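Local coordinates for NikO protein (Streptomyces tendae, PDB 4FQD), which transfers an enolpyruvyl group in a step essential to the biosynthesis of nikkomycin, at the interface of chains A and B. Sequence-based numbering; all coordinates share one arbitrary frame. Chains: chain A/B, NikO protein.

Contacts 1 and 2 adjoin within one two-fold symmetric interface between copies of NikO, the centres of their C-alpha atoms about 10 Å apart. They share A:Leu186, which ends the loop segment of contact 1 and turns its side chain toward a tyrosine of contact 2. The character changes along the way: contact 1 is held by hydrogen bonds that pair backbone atoms with side chains of the other chain, whereas contact 2 relies on apolar packing and weak polar contacts. Symmetry gives each a twin with the chains exchanged, so a modest patch counts twice; the pairing may be the biological dimer, though crystal packing could also produce it.

Contact 1: the interface of chains A and B. Residues chain A 182-186; chain B 384-385, 388, 390.
A:Lys184 gives its backbone N to the carboxylate oxygen OD2 of B:Asp385 at 2.6 Å, a short and nearly straight bond that uses the oxygen's anti lone pair. The side chain of A:Lys184, bent at chi2, passes obliquely by the same oxygen with its CG, but its ammonium NZ stays 6.6 Å from OD2 of B:Asp385, near enough at most for a long-range attraction. A:Asn183 lies over the same acid, its amide stacked on the carboxylate with the planes 26° apart and the two side chains running past each other in opposite directions. From there its amide nitrogen ND2 reaches the backbone O of B:Asp385 at 3.1 Å, approaching from above the carbonyl plane. One aspartate is thus gripped through both side chain and backbone. At the other end of the segment, the guanidinium NE of B:Arg390 meets O of A:Ala185 at 2.8 Å, almost straight and on a lone pair in the carbonyl plane, with the acceptor also in the guanidinium plane. Between these polar points the methyl CB of A:Ala185 packs against CG1 of B:Val388 at 3.9 Å. In the second shell, OD1 of A:Asn183 accepts the backbone N of A:Leu186 at 2.8 Å, closing the turn; the anti placement of its CG relative to the backbone N (chi1 -167°) brings the amide over this turn. With helix-like backbone torsions following A:Asn183, the turn probably offers its N-terminal end to the carboxylate, which would help stabilise negative charge. Chain A contributes a loop between 3-10 helix 177-180 and helix 192-204, and chain B the successive strands 382-385 and 388-393 of its beta/alpha inverse barrel.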
loop_
_atom_site.group_PDB
_atom_site.type_symbol
_atom_site.label_atom_id
_atom_site.label_comp_id
_atom_site.label_asym_id
_atom_site.label_seq_id
_atom_site.Cartn_x
_atom_site.Cartn_y
_atom_site.Cartn_z
ATOM N N ARG A 182 -14.614 5.273 0.053
ATOM C CA ARG A 182 -14.690 3.927 0.614
ATOM C C ARG A 182 -13.968 3.867 1.956
ATOM O O ARG A 182 -14.503 3.354 2.938
ATOM C CB ARG A 182 -14.096 2.893 -0.346
ATOM C CG ARG A 182 -14.091 1.479 0.220
ATOM C CD ARG A 182 -13.329 0.502 -0.665
ATOM N NE ARG A 182 -14.003 0.251 -1.936
ATOM C CZ ARG A 182 -13.570 0.695 -3.112
ATOM N NH1 ARG A 182 -12.456 1.411 -3.184
ATOM N NH2 ARG A 182 -14.249 0.417 -4.218
ATOM N N ASN A 183 -12.748 4.395 1.987
ATOM C CA ASN A 183 -11.966 4.451 3.217
ATOM C C ASN A 183 -11.744 5.894 3.656
ATOM O O ASN A 183 -11.117 6.679 2.944
ATOM C CB ASN A 183 -10.624 3.740 3.032
ATOM C CG ASN A 183 -9.907 3.498 4.346
ATOM O OD1 ASN A 183 -9.222 4.379 4.867
ATOM N ND2 ASN A 183 -10.059 2.295 4.889
ATOM N N LYS A 184 -12.264 6.235 4.832
ATOM C CA LYS A 184 -12.217 7.605 5.334
ATOM C C LYS A 184 -10.796 8.047 5.672
ATOM O O LYS A 184 -10.417 9.189 5.414
ATOM C CB LYS A 184 -13.100 7.744 6.576
ATOM C CG LYS A 184 -14.478 7.118 6.443
ATOM C CD LYS A 184 -15.512 8.100 5.926
ATOM C CE LYS A 184 -16.886 7.448 5.879
ATOM N NZ LYS A 184 -17.962 8.394 5.475
ATOM N N ALA A 185 -10.021 7.141 6.258
ATOM C CA ALA A 185 -8.655 7.450 6.665
ATOM C C ALA A 185 -7.747 7.632 5.455
ATOM O O ALA A 185 -6.904 8.532 5.424
ATOM C CB ALA A 185 -8.111 6.362 7.578
ATOM N N LEU A 186 -7.925 6.773 4.459
ATOM C CA LEU A 186 -7.125 6.835 3.245
ATOM C C LEU A 186 -7.642 7.938 2.326
ATOM O O LEU A 186 -6.928 8.401 1.434
ATOM C CB LEU A 186 -7.159 5.489 2.519
ATOM C CG LEU A 186 -6.043 5.223 1.508
ATOM C CD1 LEU A 186 -4.710 5.054 2.222
ATOM C CD2 LEU A 186 -6.359 4.001 0.658
ATOM N N VAL B 384 -8.320 6.492 11.846
ATOM C CA VAL B 384 -8.341 5.048 11.646
ATOM C C VAL B 384 -9.628 4.577 10.978
ATOM O O VAL B 384 -10.725 4.831 11.471
ATOM C CB VAL B 384 -8.159 4.285 12.977
ATOM C CG1 VAL B 384 -8.362 2.792 12.769
ATOM C CG2 VAL B 384 -6.786 4.562 13.567
ATOM N N ASP B 385 -9.479 3.890 9.850
ATOM C CA ASP B 385 -10.605 3.255 9.181
ATOM C C ASP B 385 -10.224 1.830 8.796
ATOM O O ASP B 385 -9.467 1.617 7.847
ATOM C CB ASP B 385 -11.020 4.046 7.939
ATOM C CG ASP B 385 -12.366 3.606 7.385
ATOM O OD1 ASP B 385 -12.908 2.581 7.852
ATOM O OD2 ASP B 385 -12.883 4.285 6.474
ATOM N N VAL B 388 -6.581 0.784 7.769
ATOM C CA VAL B 388 -5.779 1.936 7.378
ATOM C C VAL B 388 -5.633 2.968 8.495
ATOM O O VAL B 388 -6.620 3.407 9.087
ATOM C CB VAL B 388 -6.361 2.620 6.122
ATOM C CG1 VAL B 388 -5.652 3.939 5.849
ATOM C CG2 VAL B 388 -6.259 1.690 4.920
ATOM N N ARG B 390 -3.922 6.792 9.259
ATOM C CA ARG B 390 -3.348 7.988 8.658
ATOM C C ARG B 390 -2.853 8.942 9.734
ATOM O O ARG B 390 -3.566 9.232 10.693
ATOM C CB ARG B 390 -4.376 8.692 7.773
ATOM C CG ARG B 390 -3.810 9.839 6.954
ATOM C CD ARG B 390 -4.707 11.058 7.048
ATOM N NE ARG B 390 -6.116 10.695 6.938
ATOM C CZ ARG B 390 -7.109 11.374 7.503
ATOM N NH1 ARG B 390 -6.850 12.457 8.222
ATOM N NH2 ARG B 390 -8.361 10.966 7.352
#

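Contact 2: the interface of chains A and B. Residues chain A 186, 332-333, 335; chain B 331, 359.
Strand 331-334 of chain A faces its own symmetry mate, strand 331-334 of chain B, while strand 356-362 of chain B meets two loop residues of chain A, A:Leu186 and A:Met335. The polar half of this interface patch is a carboxylate laid against a strand. B:Glu331 extends CG anti to its main-chain nitrogen and then bends at chi2 (-87°), bringing the acid group across the side chain of A:Thr333 at about a right angle. Its OE1 lies 3.3 Å from the backbone N of A:Thr333, and OE2 is 3.2 Å from the hydroxyl OG1 of A:Thr333; both hydrogen bonds are weak. A:Phe332 touches at the margin through its CA, 3.6 Å from OE1 of B:Glu331, and its CB. Replacing B:Glu331 with an alanine would probably leave the hydroxyl and amide of A:Thr333 without their acidic partner and take away part of the support of the methyl end of A:Met335, since CE of A:Met335 also rests 3.9 Å from CG of B:Glu331.

The apolar half centres on the ring of B:Tyr359. A:Met335 starts from a cramped chi1 (55°), with CG between the main-chain nitrogen and carbonyl carbon, but runs extended beyond it; this carries the methyl CE to the ring face above the CD1 and CE1 side, 3.8 Å from CD1 of B:Tyr359. A:Leu186 comes in on the same side of the ring plane, beyond the CG–CD2 edge and roughly across from the methionine. The ring is therefore touched over one rim and beside another edge, which may limit its rocking toward chain A. At that edge the touching atom is the leucine methyl CD1 of A:Leu186, 3.6 Å from CD2 of B:Tyr359.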
loop_
_atom_site.group_PDB
_atom_site.type_symbol
_atom_site.label_atom_id
_atom_site.label_comp_id
_atom_site.label_asym_id
_atom_site.label_seq_id
_atom_site.Cartn_x
_atom_site.Cartn_y
_atom_site.Cartn_z
ATOM N N LEU A 186 -7.925 6.773 4.459
ATOM C CA LEU A 186 -7.125 6.835 3.245
ATOM C C LEU A 186 -7.642 7.938 2.326
ATOM O O LEU A 186 -6.928 8.401 1.434
ATOM C CB LEU A 186 -7.159 5.489 2.519
ATOM C CG LEU A 186 -6.043 5.223 1.508
ATOM C CD1 LEU A 186 -4.710 5.054 2.222
ATOM C CD2 LEU A 186 -6.359 4.001 0.658
ATOM N N PHE A 332 3.046 -0.023 -3.508
ATOM C CA PHE A 332 2.270 1.198 -3.339
ATOM C C PHE A 332 0.779 0.941 -3.490
ATOM O O PHE A 332 0.354 -0.158 -3.844
ATOM C CB PHE A 332 2.717 2.261 -4.346
ATOM C CG PHE A 332 2.420 1.906 -5.775
ATOM C CD1 PHE A 332 3.305 1.136 -6.510
ATOM C CD2 PHE A 332 1.256 2.346 -6.385
ATOM C CE1 PHE A 332 3.035 0.808 -7.825
ATOM C CE2 PHE A 332 0.980 2.021 -7.698
ATOM C CZ PHE A 332 1.872 1.251 -8.420
ATOM N N THR A 333 -0.010 1.975 -3.226
ATOM C CA THR A 333 -1.456 1.878 -3.335
ATOM C C THR A 333 -2.007 3.004 -4.197
ATOM O O THR A 333 -1.819 4.181 -3.890
ATOM C CB THR A 333 -2.125 1.933 -1.950
ATOM O OG1 THR A 333 -1.675 0.828 -1.154
ATOM C CG2 THR A 333 -3.634 1.869 -2.087
ATOM N N MET A 335 -4.533 5.458 -5.053
ATOM C CA MET A 335 -5.596 6.070 -4.263
ATOM C C MET A 335 -5.958 7.464 -4.770
ATOM O O MET A 335 -5.251 8.039 -5.598
ATOM C CB MET A 335 -5.191 6.130 -2.790
ATOM C CG MET A 335 -3.875 6.844 -2.547
ATOM S SD MET A 335 -3.341 6.783 -0.829
ATOM C CE MET A 335 -1.879 7.814 -0.898
ATOM N N GLU B 331 3.738 6.501 2.134
ATOM C CA GLU B 331 2.583 5.631 1.996
ATOM C C GLU B 331 3.087 4.204 1.823
ATOM O O GLU B 331 3.820 3.913 0.878
ATOM C CB GLU B 331 1.745 6.062 0.788
ATOM C CG GLU B 331 0.565 5.160 0.470
ATOM C CD GLU B 331 0.938 3.994 -0.427
ATOM O OE1 GLU B 331 1.561 4.229 -1.484
ATOM O OE2 GLU B 331 0.615 2.843 -0.069
ATOM N N TYR B 359 0.290 7.461 5.301
ATOM C CA TYR B 359 -0.713 6.407 5.210
ATOM C C TYR B 359 -0.119 5.047 5.549
ATOM O O TYR B 359 0.845 4.604 4.922
ATOM C CB TYR B 359 -1.330 6.375 3.813
ATOM C CG TYR B 359 -1.945 7.688 3.384
ATOM C CD1 TYR B 359 -1.195 8.641 2.707
ATOM C CD2 TYR B 359 -3.276 7.975 3.657
ATOM C CE1 TYR B 359 -1.752 9.841 2.314
ATOM C CE2 TYR B 359 -3.843 9.171 3.268
ATOM C CZ TYR B 359 -3.078 10.101 2.596
ATOM O OH TYR B 359 -3.639 11.293 2.205
#